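Xylulose kinase (Escherichia coli, PDB 2ITM) phosphorylates D-xylulose with ATP to give D-xylulose 5-phosphate, and also acts, less efficiently, on 1-deoxy-D-xylulose. Local coordinates at residues 245-250 with 383-388; 260-265 with 282-287. All blocks are in the same frame, centred on the assembly; numbering follows the deposited sequence.

Interaction 1: residues 245-250 with 383-388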
loop_
_atom_site.group_PDB
_atom_site.type_symbol
_atom_site.label_atom_id
_atom_site.label_comp_id
_atom_site.label_asym_id
_atom_site.label_seq_id
_atom_site.Cartn_x
_atom_site.Cartn_y
_atom_site.Cartn_z
ATOM N N ASP A 245 -42.804 -2.332 -2.446
ATOM C CA ASP A 245 -43.298 -3.506 -3.151
ATOM C C ASP A 245 -42.196 -4.373 -3.752
ATOM O O ASP A 245 -41.091 -3.916 -3.979
ATOM C CB ASP A 245 -44.284 -3.104 -4.242
ATOM C CG ASP A 245 -45.602 -2.673 -3.682
ATOM O OD1 ASP A 245 -46.165 -3.351 -2.828
ATOM O OD2 ASP A 245 -46.171 -1.648 -4.074
ATOM N N ALA A 246 -42.532 -5.624 -4.024
ATOM C CA ALA A 246 -41.607 -6.578 -4.599
ATOM C C ALA A 246 -40.740 -6.007 -5.711
ATOM O O ALA A 246 -41.234 -5.395 -6.646
ATOM C CB ALA A 246 -42.336 -7.792 -5.077
ATOM N N ASN A 247 -39.438 -6.223 -5.579
ATOM C CA ASN A 247 -38.447 -5.784 -6.547
ATOM C C ASN A 247 -38.164 -4.291 -6.580
ATOM O O ASN A 247 -37.444 -3.825 -7.440
ATOM C CB ASN A 247 -38.771 -6.304 -7.945
ATOM C CG ASN A 247 -38.868 -7.815 -7.997
ATOM O OD1 ASN A 247 -37.906 -8.518 -7.726
ATOM N ND2 ASN A 247 -40.037 -8.314 -8.337
ATOM N N GLN A 248 -38.722 -3.541 -5.645
ATOM C CA GLN A 248 -38.179 -2.227 -5.358
ATOM C C GLN A 248 -36.862 -2.338 -4.610
ATOM O O GLN A 248 -36.727 -3.136 -3.704
ATOM C CB GLN A 248 -39.170 -1.368 -4.578
ATOM C CG GLN A 248 -40.412 -0.988 -5.355
ATOM C CD GLN A 248 -41.325 -0.091 -4.565
ATOM O OE1 GLN A 248 -42.155 -0.538 -3.810
ATOM N NE2 GLN A 248 -41.188 1.197 -4.771
ATOM N N ALA A 249 -35.893 -1.538 -5.019
ATOM C CA ALA A 249 -34.553 -1.619 -4.476
ATOM C C ALA A 249 -33.920 -0.252 -4.360
ATOM O O ALA A 249 -34.099 0.600 -5.222
ATOM C CB ALA A 249 -33.697 -2.517 -5.318
ATOM N N MET A 250 -33.169 -0.066 -3.283
ATOM C CA MET A 250 -32.412 1.146 -3.063
ATOM C C MET A 250 -30.965 0.861 -2.708
ATOM O O MET A 250 -30.667 -0.102 -2.029
ATOM C CB MET A 250 -33.070 2.013 -1.993
ATOM C CG MET A 250 -32.983 1.453 -0.593
ATOM S SD MET A 250 -34.024 2.253 0.633
ATOM C CE MET A 250 -32.983 3.591 1.103
ATOM N N CYS A 383 -30.241 -13.913 -5.607
ATOM C CA CYS A 383 -31.045 -14.536 -4.574
ATOM C C CYS A 383 -32.481 -14.641 -5.061
ATOM O O CYS A 383 -33.258 -15.427 -4.550
ATOM C CB CYS A 383 -30.966 -13.747 -3.261
ATOM S SG CYS A 383 -29.386 -13.812 -2.402
ATOM N N GLY A 384 -32.807 -13.839 -6.067
ATOM C CA GLY A 384 -34.131 -13.799 -6.653
ATOM C C GLY A 384 -34.757 -12.419 -6.674
ATOM O O GLY A 384 -35.967 -12.294 -6.659
ATOM N N ILE A 385 -33.934 -11.382 -6.708
ATOM C CA ILE A 385 -34.423 -10.018 -6.830
ATOM C C ILE A 385 -34.187 -9.496 -8.236
ATOM O O ILE A 385 -33.106 -9.639 -8.776
ATOM C CB ILE A 385 -33.725 -9.097 -5.807
ATOM C CG1 ILE A 385 -33.920 -9.614 -4.386
ATOM C CG2 ILE A 385 -34.229 -7.682 -5.930
ATOM C CD1 ILE A 385 -35.136 -9.096 -3.711
ATOM N N LYS A 386 -35.202 -8.890 -8.827
ATOM C CA LYS A 386 -35.073 -8.340 -10.166
ATOM C C LYS A 386 -35.692 -6.958 -10.300
ATOM O O LYS A 386 -36.871 -6.815 -10.589
ATOM C CB LYS A 386 -35.664 -9.301 -11.196
ATOM C CG LYS A 386 -35.584 -8.835 -12.642
ATOM C CD LYS A 386 -34.190 -8.425 -13.045
ATOM C CE LYS A 386 -34.144 -6.964 -13.452
ATOM N NZ LYS A 386 -32.930 -6.253 -12.948
ATOM N N PRO A 387 -34.875 -5.941 -10.090
ATOM C CA PRO A 387 -35.354 -4.564 -10.066
ATOM C C PRO A 387 -35.550 -3.989 -11.466
ATOM O O PRO A 387 -34.761 -4.267 -12.349
ATOM C CB PRO A 387 -34.247 -3.824 -9.321
ATOM C CG PRO A 387 -33.074 -4.674 -9.427
ATOM C CD PRO A 387 -33.539 -6.077 -9.497
ATOM N N GLN A 388 -36.587 -3.207 -11.643
ATOM C CA GLN A 388 -36.726 -2.392 -12.839
ATOM C C GLN A 388 -35.774 -1.220 -12.798
ATOM O O GLN A 388 -35.225 -0.800 -13.807
ATOM C CB GLN A 388 -38.135 -1.841 -12.944
ATOM C CG GLN A 388 -39.244 -2.828 -12.714
ATOM C CD GLN A 388 -40.597 -2.158 -12.721
ATOM O OE1 GLN A 388 -40.831 -1.244 -13.498
ATOM N NE2 GLN A 388 -41.481 -2.601 -11.858
HETATM O O HOH W 1 -38.052 -10.744 -5.771
HETATM O O HOH W 2 -37.639 -2.117 -9.215
#

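Interaction 2: residues 260-265 with 282-287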
loop_
_atom_site.group_PDB
_atom_site.type_symbol
_atom_site.label_atom_id
_atom_site.label_comp_id
_atom_site.label_asym_id
_atom_site.label_seq_id
_atom_site.Cartn_x
_atom_site.Cartn_y
_atom_site.Cartn_z
ATOM N N PHE A 260 -30.836 -2.406 -0.237
ATOM C CA PHE A 260 -32.089 -2.869 0.330
ATOM C C PHE A 260 -33.066 -3.127 -0.805
ATOM O O PHE A 260 -33.323 -2.248 -1.611
ATOM C CB PHE A 260 -32.642 -1.797 1.271
ATOM C CG PHE A 260 -33.827 -2.226 2.067
ATOM C CD1 PHE A 260 -33.732 -2.411 3.424
ATOM C CD2 PHE A 260 -35.043 -2.406 1.469
ATOM C CE1 PHE A 260 -34.820 -2.794 4.160
ATOM C CE2 PHE A 260 -36.141 -2.786 2.203
ATOM C CZ PHE A 260 -36.024 -2.984 3.545
ATOM N N ALA A 261 -33.563 -4.346 -0.882
ATOM C CA ALA A 261 -34.487 -4.717 -1.927
ATOM C C ALA A 261 -35.660 -5.503 -1.382
ATOM O O ALA A 261 -35.482 -6.515 -0.723
ATOM C CB ALA A 261 -33.785 -5.492 -2.994
ATOM N N VAL A 262 -36.860 -5.030 -1.668
ATOM C CA VAL A 262 -38.074 -5.741 -1.331
ATOM C C VAL A 262 -38.292 -6.930 -2.245
ATOM O O VAL A 262 -38.226 -6.803 -3.447
ATOM C CB VAL A 262 -39.289 -4.834 -1.439
ATOM C CG1 VAL A 262 -40.533 -5.602 -1.164
ATOM C CG2 VAL A 262 -39.167 -3.674 -0.504
ATOM N N SER A 263 -38.550 -8.082 -1.650
ATOM C CA SER A 263 -38.586 -9.339 -2.380
ATOM C C SER A 263 -40.007 -9.772 -2.689
ATOM O O SER A 263 -40.957 -9.260 -2.124
ATOM C CB SER A 263 -37.859 -10.445 -1.622
ATOM O OG SER A 263 -38.449 -10.714 -0.376
ATOM N N GLU A 264 -40.127 -10.742 -3.583
ATOM C CA GLU A 264 -41.376 -11.437 -3.802
ATOM C C GLU A 264 -41.597 -12.557 -2.797
ATOM O O GLU A 264 -41.110 -13.669 -2.956
ATOM C CB GLU A 264 -41.456 -11.963 -5.228
ATOM C CG GLU A 264 -42.855 -12.316 -5.689
ATOM C CD GLU A 264 -43.787 -11.124 -5.739
ATOM O OE1 GLU A 264 -43.558 -10.224 -6.558
ATOM O OE2 GLU A 264 -44.752 -11.090 -4.965
ATOM N N GLY A 265 -42.345 -12.231 -1.757
ATOM C CA GLY A 265 -42.403 -13.043 -0.573
ATOM C C GLY A 265 -41.057 -13.321 0.046
ATOM O O GLY A 265 -40.094 -12.604 -0.167
ATOM N N PRO A 282 -47.057 -5.103 6.311
ATOM C CA PRO A 282 -47.749 -6.383 6.302
ATOM C C PRO A 282 -47.534 -7.113 4.990
ATOM O O PRO A 282 -47.533 -6.502 3.942
ATOM C CB PRO A 282 -49.204 -5.978 6.477
ATOM C CG PRO A 282 -49.131 -4.669 7.179
ATOM C CD PRO A 282 -47.978 -3.994 6.585
ATOM N N GLN A 283 -47.303 -8.412 5.091
ATOM C CA GLN A 283 -47.054 -9.266 3.949
ATOM C C GLN A 283 -45.921 -8.753 3.053
ATOM O O GLN A 283 -45.960 -8.911 1.847
ATOM C CB GLN A 283 -48.327 -9.484 3.149
ATOM C CG GLN A 283 -49.344 -10.369 3.821
ATOM C CD GLN A 283 -48.861 -11.786 4.017
ATOM O OE1 GLN A 283 -48.815 -12.559 3.074
ATOM N NE2 GLN A 283 -48.513 -12.129 5.241
ATOM N N ARG A 284 -44.920 -8.140 3.667
ATOM C CA ARG A 284 -43.747 -7.710 2.947
ATOM C C ARG A 284 -42.472 -8.241 3.565
ATOM O O ARG A 284 -42.352 -8.334 4.775
ATOM C CB ARG A 284 -43.686 -6.193 2.875
ATOM C CG ARG A 284 -44.606 -5.561 1.871
ATOM C CD ARG A 284 -44.439 -6.071 0.469
ATOM N NE ARG A 284 -45.634 -6.777 0.059
ATOM C CZ ARG A 284 -46.631 -6.224 -0.587
ATOM N NH1 ARG A 284 -46.568 -4.961 -0.924
ATOM N NH2 ARG A 284 -47.687 -6.938 -0.899
ATOM N N TRP A 285 -41.514 -8.552 2.701
ATOM C CA TRP A 285 -40.243 -9.152 3.070
ATOM C C TRP A 285 -39.135 -8.472 2.265
ATOM O O TRP A 285 -39.394 -7.881 1.238
ATOM C CB TRP A 285 -40.257 -10.633 2.712
ATOM C CG TRP A 285 -40.911 -11.517 3.683
ATOM C CD1 TRP A 285 -40.350 -12.067 4.769
ATOM C CD2 TRP A 285 -42.250 -11.985 3.640
ATOM N NE1 TRP A 285 -41.257 -12.854 5.428
ATOM C CE2 TRP A 285 -42.439 -12.813 4.748
ATOM C CE3 TRP A 285 -43.320 -11.783 2.774
ATOM C CZ2 TRP A 285 -43.640 -13.435 5.011
ATOM C CZ3 TRP A 285 -44.503 -12.399 3.034
ATOM C CH2 TRP A 285 -44.659 -13.218 4.141
ATOM N N HIS A 286 -37.898 -8.586 2.723
ATOM C CA HIS A 286 -36.771 -7.940 2.067
ATOM C C HIS A 286 -35.432 -8.634 2.239
ATOM O O HIS A 286 -35.213 -9.379 3.185
ATOM C CB HIS A 286 -36.653 -6.468 2.457
ATOM C CG HIS A 286 -35.915 -6.227 3.735
ATOM N ND1 HIS A 286 -36.553 -6.061 4.940
ATOM C CD2 HIS A 286 -34.595 -6.104 3.993
ATOM C CE1 HIS A 286 -35.657 -5.853 5.884
ATOM N NE2 HIS A 286 -34.462 -5.876 5.335
ATOM N N LEU A 287 -34.541 -8.372 1.300
ATOM C CA LEU A 287 -33.155 -8.757 1.419
ATOM C C LEU A 287 -32.350 -7.517 1.731
ATOM O O LEU A 287 -32.741 -6.416 1.394
ATOM C CB LEU A 287 -32.656 -9.381 0.120
ATOM C CG LEU A 287 -32.720 -10.891 -0.030
ATOM C CD1 LEU A 287 -33.916 -11.447 0.636
ATOM C CD2 LEU A 287 -32.709 -11.275 -1.472
HETATM O O HOH W 3 -42.618 -8.565 0.296
#

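Interaction 1: residues 245-250 with 383-388
N247 meets K386 and P387 where the turn leading into strand 249-253 lies against the loop between helix 358-381 and strand 390-393. N247 is the third residue of a type II turn from D245 to Q248 and has positive phi (73°). Its CG stands anti to the carbonyl carbon, and the amide reaches the loop backbone. There N247 OD1 accepts a hydrogen bond from K386 N at 2.9 Å. The bond is nearly straight, with the donor above the plane of the amide carbonyl. N247 CB packs 3.3 Å from K386 O.

The tight, buried side lies next to this bond. P387 CA makes a C-H...O contact with N247 O at 3.4 Å. P387 CB touches A249 CB at 4.2 Å. A249 and I385 also pack on A261 of strand 257-262.

The two ends of the contact are looser and wetter. At one, a water donates to both N247 OD1 and G384 O. At the other, a second joins N247 O to Q388 N. The K386 side chain turns away, and its NZ bonds to P387 O, 2.8 Å away.

N247 OD1 thus takes two donors, one backbone N-H and one water. The one direct hydrogen bond between turn and loop comes from a neutral amide, and water and a small apolar contact add to it.

Interaction 2: residues 260-265 with 282-287
An antiparallel pairing in the mixed sheet of the C-terminal FGGY domain joins A261 and V262 to L287 and H286, on strands 257-262 and 285-291. A261 and L287 are a hydrogen-bonded pair. A261 N gives to L287 O at 3.2 Å, and L287 N gives to A261 O at 2.9 Å. V262 and H286 form the next, non-hydrogen-bonded pair. Next to it, V262 CG1 packs on W285 O at 3.5 Å. Beyond it, S263 N bonds to W285 O at 3.0 Å.

The aromatic contact is an offset stack of F260 on H286. The ring centroids are 4.0 Å apart and the planes differ by 21°. F260 CZ lies over the centre of the imidazole, 3.3 Å from H286 CG. H286 CD2 lies over the F260 ring, towards its rim. CG of H286 sits between its backbone N and carbonyl carbon (chi1 84°), which starts the imidazole towards F260. The H286 side chain is about 7 Å from the bound D-xylulose. An alanine in place of H286 would probably leave one face of F260 without its stacked ring and open a gap there.

At the far end, W285 CB sits 3.5 Å from G265 O. S263 OG reaches forward to bond G265 O, and a water links S263 O to W285 N. W285 NE1 bonds to V179 O, and its ring also has a cation-pi contact with R182.

The backbone bonds fix the strand register, while the stack packs a polar imidazole against an apolar ring near the sugar site.

Both interactions reach the same seven-stranded sheet, their centres about 8 Å apart. Strands 249-253 and 257-262, one from each, are neighbours in it. The two contacts touch directly: D245 makes a salt bridge with R284, and the backbones of N247 and V262 probably share a hydrogen bond. Interaction 2 is the more buried. It joins two strands by regular backbone bonds and an aromatic stack, near the substrate. Interaction 1 is partly exposed and away from the annotated sites. It joins a turn to a loop through one side-chain amide, waters and a small apolar patch. A261 and L287 connect them, since both pack on I385.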